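Local coordinates for tumor necrosis factor ligand superfamily member 13 (Mus musculus, PDB 1U5Z), which acts as a homotrimeric cytokine of the tumor necrosis factor family that binds the receptors TACI and BCMA and takes part in regulating tumor cell growth, at residues Y53-Q58 with Q70-E75. Residues are numbered along the deposited sequence; the frame is centred on the assembly and turned at random.
Sequences YLLYSQ and QVVSRE
S57 and V72 face each other across the interior of a β-sandwich, their CA atoms 7.9 Å apart, where segments 53-58 and 70-75 run nearly antiparallel at 158°. With the segment axes no closer than 8.7 Å, contact is made by side chains reaching across, one of them to a backbone carbonyl, as expected of layers packed face to face rather than neighbours in one sheet. L55, S57, Q70 and V72 all direct their CB atoms into this gap. The two branches of V72 divide the work: CG1, anti to the backbone N (chi1 -176°), lies 3.9 Å from L55 CD2, while CG2 packs on S57 CB. L55 and V72 pass alongside each other in opposite directions. The Q70 chain, extended beyond CG, brings NE2 within 3.0 Å of S57 O, a hydrogen bond to be read with caution, since the amide is crowded in the model. Such two-layer packing forms the core of the jelly roll of the TNF homology domain. Strand 51-61 pairs with 99-109 and 134-139, whereas 68-75 lies between 80-88 and 114-119; on the far side of the first layer, Y56 hydrogen-bonds to V106, and Q58 to R85 and S103, of a neighbouring subunit, Q58 also to G132 within its own chain.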
loop_
_atom_site.group_PDB
_atom_site.type_symbol
_atom_site.label_atom_id
_atom_site.label_comp_id
_atom_site.label_asym_id
_atom_site.label_seq_id
_atom_site.Cartn_x
_atom_site.Cartn_y
_atom_site.Cartn_z
ATOM N N TYR A 53 -10.406 -10.901 1.708
ATOM C CA TYR A 53 -10.008 -10.052 0.567
ATOM C C TYR A 53 -8.934 -9.064 1.003
ATOM O O TYR A 53 -8.999 -8.529 2.108
ATOM C CB TYR A 53 -11.183 -9.202 0.038
ATOM C CG TYR A 53 -12.312 -9.957 -0.633
ATOM C CD1 TYR A 53 -13.363 -10.484 0.106
ATOM C CD2 TYR A 53 -12.328 -10.132 -2.011
ATOM C CE1 TYR A 53 -14.398 -11.170 -0.517
ATOM C CE2 TYR A 53 -13.339 -10.829 -2.636
ATOM C CZ TYR A 53 -14.378 -11.337 -1.893
ATOM O OH TYR A 53 -15.393 -12.017 -2.531
ATOM N N LEU A 54 -7.948 -8.853 0.132
ATOM C CA LEU A 54 -7.112 -7.670 0.155
ATOM C C LEU A 54 -7.905 -6.544 -0.492
ATOM O O LEU A 54 -8.421 -6.694 -1.590
ATOM C CB LEU A 54 -5.844 -7.893 -0.658
ATOM C CG LEU A 54 -4.930 -6.671 -0.843
ATOM C CD1 LEU A 54 -4.381 -6.204 0.492
ATOM C CD2 LEU A 54 -3.807 -7.023 -1.799
ATOM N N LEU A 55 -7.971 -5.407 0.183
ATOM C CA LEU A 55 -8.712 -4.269 -0.302
ATOM C C LEU A 55 -7.793 -3.054 -0.236
ATOM O O LEU A 55 -7.193 -2.773 0.794
ATOM C CB LEU A 55 -9.955 -4.111 0.567
ATOM C CG LEU A 55 -10.909 -2.946 0.412
ATOM C CD1 LEU A 55 -11.293 -2.800 -1.017
ATOM C CD2 LEU A 55 -12.136 -3.180 1.311
ATOM N N TYR A 56 -7.644 -2.358 -1.358
ATOM C CA TYR A 56 -6.759 -1.208 -1.428
ATOM C C TYR A 56 -7.486 -0.029 -2.042
ATOM O O TYR A 56 -8.339 -0.194 -2.877
ATOM C CB TYR A 56 -5.494 -1.540 -2.218
ATOM C CG TYR A 56 -5.710 -1.992 -3.638
ATOM C CD1 TYR A 56 -5.766 -1.072 -4.680
ATOM C CD2 TYR A 56 -5.839 -3.351 -3.948
ATOM C CE1 TYR A 56 -5.951 -1.483 -5.994
ATOM C CE2 TYR A 56 -6.024 -3.775 -5.263
ATOM C CZ TYR A 56 -6.078 -2.838 -6.278
ATOM O OH TYR A 56 -6.254 -3.247 -7.573
ATOM N N SER A 57 -7.132 1.167 -1.607
ATOM C CA SER A 57 -7.817 2.380 -2.012
ATOM C C SER A 57 -6.838 3.527 -2.097
ATOM O O SER A 57 -6.168 3.829 -1.115
ATOM C CB SER A 57 -8.872 2.739 -0.969
ATOM O OG SER A 57 -9.268 4.077 -1.125
ATOM N N GLN A 58 -6.741 4.159 -3.260
ATOM C CA GLN A 58 -6.071 5.447 -3.362
ATOM C C GLN A 58 -7.064 6.512 -3.749
ATOM O O GLN A 58 -7.987 6.271 -4.526
ATOM C CB GLN A 58 -4.955 5.419 -4.402
ATOM C CG GLN A 58 -4.158 6.708 -4.447
ATOM C CD GLN A 58 -2.861 6.565 -5.201
ATOM O OE1 GLN A 58 -1.968 5.855 -4.753
ATOM N NE2 GLN A 58 -2.740 7.258 -6.331
ATOM N N GLN A 70 -9.669 9.494 2.985
ATOM C CA GLN A 70 -10.676 8.524 2.560
ATOM C C GLN A 70 -11.034 7.580 3.708
ATOM O O GLN A 70 -10.192 7.277 4.550
ATOM C CB GLN A 70 -10.163 7.718 1.356
ATOM C CG GLN A 70 -8.622 7.625 1.249
ATOM C CD GLN A 70 -8.169 6.544 0.307
ATOM O OE1 GLN A 70 -8.993 5.813 -0.235
ATOM N NE2 GLN A 70 -6.870 6.426 0.106
ATOM N N VAL A 71 -12.278 7.098 3.710
ATOM C CA VAL A 71 -12.793 6.202 4.751
ATOM C C VAL A 71 -13.444 4.984 4.092
ATOM O O VAL A 71 -14.508 5.089 3.497
ATOM C CB VAL A 71 -13.826 6.916 5.653
ATOM C CG1 VAL A 71 -14.409 5.953 6.691
ATOM C CG2 VAL A 71 -13.197 8.128 6.338
ATOM N N VAL A 72 -12.794 3.831 4.200
ATOM C CA VAL A 72 -13.294 2.595 3.611
ATOM C C VAL A 72 -14.008 1.769 4.669
ATOM O O VAL A 72 -13.397 1.359 5.651
ATOM C CB VAL A 72 -12.165 1.775 3.007
ATOM C CG1 VAL A 72 -12.720 0.542 2.316
ATOM C CG2 VAL A 72 -11.366 2.627 2.020
ATOM N N SER A 73 -15.297 1.518 4.451
ATOM C CA SER A 73 -16.136 0.826 5.419
ATOM C C SER A 73 -16.962 -0.281 4.791
ATOM O O SER A 73 -17.056 -0.389 3.580
ATOM C CB SER A 73 -17.052 1.842 6.124
ATOM O OG SER A 73 -16.870 3.144 5.587
ATOM N N ARG A 74 -17.522 -1.135 5.637
ATOM C CA ARG A 74 -18.490 -2.134 5.214
ATOM C C ARG A 74 -19.746 -2.012 6.074
ATOM O O ARG A 74 -19.674 -1.653 7.249
ATOM C CB ARG A 74 -17.902 -3.551 5.329
ATOM C CG ARG A 74 -18.355 -4.351 6.568
ATOM C CD ARG A 74 -17.956 -5.808 6.544
ATOM N NE ARG A 74 -16.796 -6.075 7.386
ATOM C CZ ARG A 74 -16.837 -6.586 8.612
ATOM N NH1 ARG A 74 -17.992 -6.906 9.190
ATOM N NH2 ARG A 74 -15.702 -6.778 9.272
ATOM N N GLU A 75 -20.893 -2.330 5.485
ATOM C CA GLU A 75 -22.134 -2.425 6.226
ATOM C C GLU A 75 -22.789 -3.770 5.924
ATOM O O GLU A 75 -23.099 -4.065 4.776
ATOM C CB GLU A 75 -23.061 -1.263 5.868
ATOM C CG GLU A 75 -24.268 -1.146 6.786
ATOM C CD GLU A 75 -24.987 0.188 6.677
ATOM O OE1 GLU A 75 -26.074 0.335 7.296
ATOM O OE2 GLU A 75 -24.473 1.091 5.986
#